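Local structure of endolytic peptidoglycan transglycosylase RlpA (Pseudomonas aeruginosa, 6I05) at residues V8-N13 against Q42-V47; G26-P31 against V47-I52. The protein acts as a lytic transglycosylase that cuts peptidoglycan, strongly preferring naked glycan strands without stem peptides, which its SPOR domain recognises at sites of cell division. One frame throughout, in Å; residues are numbered along the deposited sequence. Where two conformers were deposited one is given.

Interaction 1 (V8-N13 against Q42-V47); sequences VGAFAN and QILHRV
Phe11 turns the edge of its ring to the side chain of Val47, CE1 lying 3.9 Å from Val47 CG2 near the ring plane; the two side chains pass each other obliquely. Phe11 faces His45 directly on the neighbouring antiparallel strand, and their backbones form a hydrogen-bonded pair. His45 N gives to Phe11 O at 2.8 Å, while Phe11 N returns a more bent bond to His45 O (148° at the hydrogen), approaching from above that carbonyl's plane. The imidazole has CG anti to its own carbonyl carbon (chi1 -58°), and its CD2 edge comes to 3.3 Å from Phe11 O, with Ala12 O near the ring plane too. NE2 meets a water in plane at 2.9 Å, and a second water joins Ala12 O to Ile43 O just where the direct pairing has ended. On the other face, Ala10 CB packs on Leu44 CD1 at 3.8 Å and lies beside the aliphatic start of Arg46.

At the far end the register slips. Val8 N donates to Val47 O at 2.9 Å and Val47 N to Gly9 O at 2.8 Å, both nearly straight. Val8 and Gly9 therefore share one partner, as in a classic beta bulge, and the buried Gly9 N finds no acceptor in the model.

This is the central pairing of the SPOR sheet. Phe11 and Val47 turn to the face covered by helix 14-25, touching Leu20 and Leu24 respectively, and Asn13 caps that helix through Asp15 N. Strand 32-39 flanks the other edge of 42-52, where Ser36 holds His45 ND1 and Ser35 holds Arg46 NH2.

Interaction 2 (G26-P31 against V47-I52); sequences GVTAAP and VRLGPI
Pro31 O accepts the N-H of Gly50 at 2.9 Å, the donor lying in the carbonyl plane and the bond only modestly bent (158° at the hydrogen). The same oxygen receives a CA-H contact from Leu49, whose CA is 3.1 Å away, so one carbonyl meets two consecutive residues of strand 42-52. The loop 26-31 is the return leg of a beta-alpha-beta unit in the SPOR fold, which has the RNP-like order of strands and helices: it leaves helix 14-25 and leads into strand 32-39, on the other side of 42-52 from strand 4-11. Its last residues, 28-31, run almost at a right angle to residues 48-52 of the strand, and the bond at Pro31 joins the two just before strand 32-39 begins.

An ST turn shapes the approach, Thr28 OG1 taking the N-H of Ala30 at 2.9 Å. Past the turn Ala30 points its CB toward the strand, 3.9 Å from Leu49 CD1, and also meets Ile52 CG1. Leu49 puts CG between its backbone N and carbonyl carbon (chi1 64°), the crowded rotamer, and its two methyl groups serve different neighbours: CD1 takes Ala30, whereas CD2 faces the more distant Thr28 CG2. Beyond the pair, Leu49 packs on Ile65 and Ile52 on Val58, both of helix 55-67, so the small Ala30 contributes to the hydrophobic layer beneath that helix.

Gly50 has a positive phi (139°), a conformation in which a CB would strike the preceding carbonyl oxygen, and a cis peptide bond follows it into Pro51. Its carbonyl meets the ring of Pro31, with Gly50 O 3.4 Å from Pro31 CB and slightly farther from CG and CD.

How the interactions relate
The centres of interactions 1 and 2 lie about 16 Å apart, on opposite sides of the chain's centre, yet both use the long strand 42-52 and share Val47. Their segments alternate along the sequence: 8-13, then 26-31, then 42-47 running straight into 47-52. Between the first two comes helix 14-25, and between 26-31 and 42-47 comes strand 32-39. Interaction 1 pairs neighbouring strands of the SPOR sheet, while interaction 2 ties the crossover loop to the later half of the same strand. They touch where Val8 CG2 packs on Leu49 CD2 at 3.9 Å, so apolar side chains of the two contacts meet on the helix-covered side of the sheet.

Interaction 1 (V8-N13 against Q42-V47)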
loop_
_atom_site.group_PDB
_atom_site.type_symbol
_atom_site.label_atom_id
_atom_site.label_comp_id
_atom_site.label_asym_id
_atom_site.label_seq_id
_atom_site.Cartn_x
_atom_site.Cartn_y
_atom_site.Cartn_z
ATOM N N VAL A 8 0.804 -0.626 2.714
ATOM C CA VAL A 8 0.234 0.402 3.568
ATOM C C VAL A 8 -0.796 -0.152 4.551
ATOM O O VAL A 8 -1.008 0.445 5.613
ATOM C CB VAL A 8 -0.354 1.558 2.730
ATOM C CG1 VAL A 8 -0.794 2.720 3.612
ATOM C CG2 VAL A 8 0.672 2.032 1.700
ATOM N N GLY A 9 -1.438 -1.266 4.231
ATOM C CA GLY A 9 -2.363 -1.902 5.145
ATOM C C GLY A 9 -2.699 -3.278 4.628
ATOM O O GLY A 9 -2.383 -3.640 3.492
ATOM N N ALA A 10 -3.362 -4.042 5.480
ATOM C CA ALA A 10 -3.822 -5.372 5.123
ATOM C C ALA A 10 -5.117 -5.600 5.883
ATOM O O ALA A 10 -5.186 -5.309 7.080
ATOM C CB ALA A 10 -2.774 -6.424 5.499
ATOM N N PHE A 11 -6.141 -6.083 5.185
ATOM C CA PHE A 11 -7.500 -6.077 5.708
ATOM C C PHE A 11 -8.189 -7.397 5.409
ATOM O O PHE A 11 -7.988 -7.993 4.353
ATOM C CB PHE A 11 -8.333 -4.963 5.059
ATOM C CG PHE A 11 -7.733 -3.599 5.212
ATOM C CD1 PHE A 11 -6.852 -3.106 4.263
ATOM C CD2 PHE A 11 -8.043 -2.809 6.310
ATOM C CE1 PHE A 11 -6.288 -1.850 4.404
ATOM C CE2 PHE A 11 -7.482 -1.547 6.456
ATOM C CZ PHE A 11 -6.605 -1.070 5.499
ATOM N N ALA A 12 -9.042 -7.828 6.342
ATOM C CA ALA A 12 -9.943 -8.943 6.072
ATOM C C ALA A 12 -11.111 -8.521 5.188
ATOM O O ALA A 12 -11.620 -9.334 4.408
ATOM C CB ALA A 12 -10.461 -9.527 7.388
ATOM N N ASN A 13 -11.539 -7.264 5.288
ATOM C CA ASN A 13 -12.698 -6.772 4.549
ATOM C C ASN A 13 -12.237 -6.147 3.240
ATOM O O ASN A 13 -11.448 -5.194 3.269
ATOM C CB ASN A 13 -13.437 -5.736 5.391
ATOM C CG ASN A 13 -14.459 -4.936 4.595
ATOM O OD1 ASN A 13 -14.988 -5.394 3.580
ATOM N ND2 ASN A 13 -14.752 -3.730 5.068
ATOM N N GLN A 42 -8.049 -17.529 6.141
ATOM C CA GLN A 42 -8.891 -16.418 5.731
ATOM C C GLN A 42 -8.206 -15.707 4.581
ATOM O O GLN A 42 -7.045 -15.967 4.276
ATOM C CB GLN A 42 -9.101 -15.425 6.880
ATOM C CG GLN A 42 -9.720 -16.019 8.133
ATOM C CD GLN A 42 -9.991 -14.969 9.192
ATOM O OE1 GLN A 42 -9.876 -13.769 8.935
ATOM N NE2 GLN A 42 -10.360 -15.413 10.389
ATOM N N ILE A 43 -8.922 -14.795 3.952
ATOM C CA ILE A 43 -8.336 -13.978 2.898
ATOM C C ILE A 43 -7.796 -12.702 3.519
ATOM O O ILE A 43 -8.475 -12.052 4.323
ATOM C CB ILE A 43 -9.358 -13.664 1.794
ATOM C CG1 ILE A 43 -9.978 -14.954 1.248
ATOM C CG2 ILE A 43 -8.679 -12.878 0.663
ATOM C CD1 ILE A 43 -8.955 -15.969 0.830
ATOM N N LEU A 44 -6.569 -12.342 3.150
ATOM C CA LEU A 44 -5.935 -11.112 3.598
ATOM C C LEU A 44 -5.706 -10.242 2.374
ATOM O O LEU A 44 -5.026 -10.663 1.432
ATOM C CB LEU A 44 -4.603 -11.423 4.277
ATOM C CG LEU A 44 -3.922 -10.219 4.927
ATOM C CD1 LEU A 44 -4.770 -9.666 6.069
ATOM C CD2 LEU A 44 -2.516 -10.587 5.396
ATOM N N HIS A 45 -6.279 -9.039 2.384
ATOM C CA HIS A 45 -6.201 -8.107 1.260
ATOM C C HIS A 45 -5.138 -7.061 1.578
ATOM O O HIS A 45 -5.372 -6.161 2.389
ATOM C CB HIS A 45 -7.553 -7.427 1.042
ATOM C CG HIS A 45 -8.670 -8.385 0.795
ATOM N ND1 HIS A 45 -8.834 -9.035 -0.409
ATOM C CD2 HIS A 45 -9.681 -8.801 1.592
ATOM C CE1 HIS A 45 -9.898 -9.813 -0.343
ATOM N NE2 HIS A 45 -10.425 -9.695 0.862
ATOM N N ARG A 46 -3.981 -7.169 0.937
ATOM C CA ARG A 46 -2.849 -6.287 1.205
ATOM C C ARG A 46 -2.843 -5.145 0.206
ATOM O O ARG A 46 -2.912 -5.374 -1.002
ATOM C CB ARG A 46 -1.540 -7.071 1.113
ATOM C CG ARG A 46 -1.607 -8.302 2.015
ATOM C CD ARG A 46 -0.522 -9.312 1.820
ATOM N NE ARG A 46 -0.377 -9.752 0.440
ATOM C CZ ARG A 46 0.613 -10.539 0.054
ATOM N NH1 ARG A 46 1.481 -10.974 0.960
ATOM N NH2 ARG A 46 0.752 -10.867 -1.217
ATOM N N VAL A 47 -2.762 -3.920 0.707
ATOM C CA VAL A 47 -2.776 -2.737 -0.144
ATOM C C VAL A 47 -1.340 -2.281 -0.337
ATOM O O VAL A 47 -0.649 -1.953 0.637
ATOM C CB VAL A 47 -3.646 -1.622 0.455
ATOM C CG1 VAL A 47 -3.659 -0.412 -0.469
ATOM C CG2 VAL A 47 -5.065 -2.128 0.698
HETATM O O HOH W 1 -11.177 -12.212 4.837
HETATM O O HOH W 2 -12.640 -11.367 1.778
#

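Interaction 2 (G26-P31 against V47-I52)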
loop_
_atom_site.group_PDB
_atom_site.type_symbol
_atom_site.label_atom_id
_atom_site.label_comp_id
_atom_site.label_asym_id
_atom_site.label_seq_id
_atom_site.Cartn_x
_atom_site.Cartn_y
_atom_site.Cartn_z
ATOM N N GLY A 26 -4.902 9.392 -4.322
ATOM C CA GLY A 26 -4.865 10.833 -4.199
ATOM C C GLY A 26 -3.601 11.402 -3.604
ATOM O O GLY A 26 -3.436 12.624 -3.570
ATOM N N VAL A 27 -2.687 10.547 -3.153
ATOM C CA VAL A 27 -1.474 11.012 -2.495
ATOM C C VAL A 27 -0.196 10.583 -3.201
ATOM O O VAL A 27 0.859 11.195 -2.961
ATOM C CB VAL A 27 -1.430 10.625 -1.000
ATOM C CG1 VAL A 27 -2.681 11.116 -0.289
ATOM C CG2 VAL A 27 -1.268 9.125 -0.833
ATOM N N THR A 28 -0.237 9.588 -4.089
ATOM C CA THR A 28 0.924 9.152 -4.850
ATOM C C THR A 28 0.514 8.940 -6.296
ATOM O O THR A 28 -0.637 8.607 -6.587
ATOM C CB THR A 28 1.513 7.828 -4.306
ATOM O OG1 THR A 28 2.630 7.422 -5.114
ATOM C CG2 THR A 28 0.464 6.706 -4.301
ATOM N N ALA A 29 1.474 9.139 -7.200
ATOM C CA ALA A 29 1.326 8.777 -8.598
ATOM C C ALA A 29 1.770 7.350 -8.895
ATOM O O ALA A 29 1.549 6.871 -10.012
ATOM C CB ALA A 29 2.127 9.745 -9.471
ATOM N N ALA A 30 2.381 6.659 -7.937
ATOM C CA ALA A 30 2.769 5.275 -8.165
ATOM C C ALA A 30 1.522 4.393 -8.262
ATOM O O ALA A 30 0.490 4.694 -7.651
ATOM C CB ALA A 30 3.646 4.777 -7.022
ATOM N N PRO A 31 1.592 3.291 -9.017
ATOM C CA PRO A 31 0.447 2.375 -9.081
ATOM C C PRO A 31 0.116 1.848 -7.697
ATOM O O PRO A 31 1.004 1.512 -6.920
ATOM C CB PRO A 31 0.945 1.244 -9.993
ATOM C CG PRO A 31 2.052 1.848 -10.784
ATOM C CD PRO A 31 2.711 2.825 -9.856
ATOM N N VAL A 47 -2.762 -3.920 0.707
ATOM C CA VAL A 47 -2.776 -2.737 -0.144
ATOM C C VAL A 47 -1.340 -2.281 -0.337
ATOM O O VAL A 47 -0.649 -1.953 0.637
ATOM C CB VAL A 47 -3.646 -1.622 0.455
ATOM C CG1 VAL A 47 -3.659 -0.412 -0.469
ATOM C CG2 VAL A 47 -5.065 -2.128 0.698
ATOM N N ARG A 48 -0.884 -2.275 -1.586
ATOM C CA ARG A 48 0.509 -2.052 -1.922
ATOM C C ARG A 48 0.627 -0.995 -3.006
ATOM O O ARG A 48 -0.342 -0.654 -3.691
ATOM C CB ARG A 48 1.161 -3.353 -2.396
ATOM C CG ARG A 48 1.258 -4.366 -1.285
ATOM C CD ARG A 48 1.859 -5.669 -1.727
ATOM N NE ARG A 48 2.157 -6.466 -0.542
ATOM C CZ ARG A 48 2.884 -7.572 -0.538
ATOM N NH1 ARG A 48 3.371 -8.061 -1.669
ATOM N NH2 ARG A 48 3.122 -8.183 0.612
ATOM N N LEU A 49 1.836 -0.470 -3.156
ATOM C CA LEU A 49 2.082 0.444 -4.260
ATOM C C LEU A 49 3.491 0.258 -4.794
ATOM O O LEU A 49 4.401 -0.162 -4.077
ATOM C CB LEU A 49 1.737 1.894 -3.935
ATOM C CG LEU A 49 2.605 2.441 -2.831
ATOM C CD1 LEU A 49 3.670 3.321 -3.423
ATOM C CD2 LEU A 49 1.764 3.237 -1.864
ATOM N N GLY A 50 3.644 0.543 -6.079
ATOM C CA GLY A 50 4.895 0.357 -6.761
ATOM C C GLY A 50 4.648 -0.211 -8.140
ATOM O O GLY A 50 3.508 -0.501 -8.507
ATOM N N PRO A 51 5.720 -0.407 -8.931
ATOM C CA PRO A 51 7.120 -0.267 -8.515
ATOM C C PRO A 51 7.606 1.177 -8.476
ATOM O O PRO A 51 7.383 1.957 -9.416
ATOM C CB PRO A 51 7.882 -1.036 -9.600
ATOM C CG PRO A 51 7.002 -0.951 -10.812
ATOM C CD PRO A 51 5.596 -0.965 -10.292
ATOM N N ILE A 52 8.299 1.526 -7.404
ATOM C CA ILE A 52 8.869 2.855 -7.242
ATOM C C ILE A 52 10.321 2.822 -7.710
ATOM O O ILE A 52 11.061 1.868 -7.430
ATOM C CB ILE A 52 8.728 3.306 -5.777
ATOM C CG1 ILE A 52 7.243 3.402 -5.408
ATOM C CG2 ILE A 52 9.437 4.622 -5.553
ATOM C CD1 ILE A 52 6.988 3.689 -3.951
#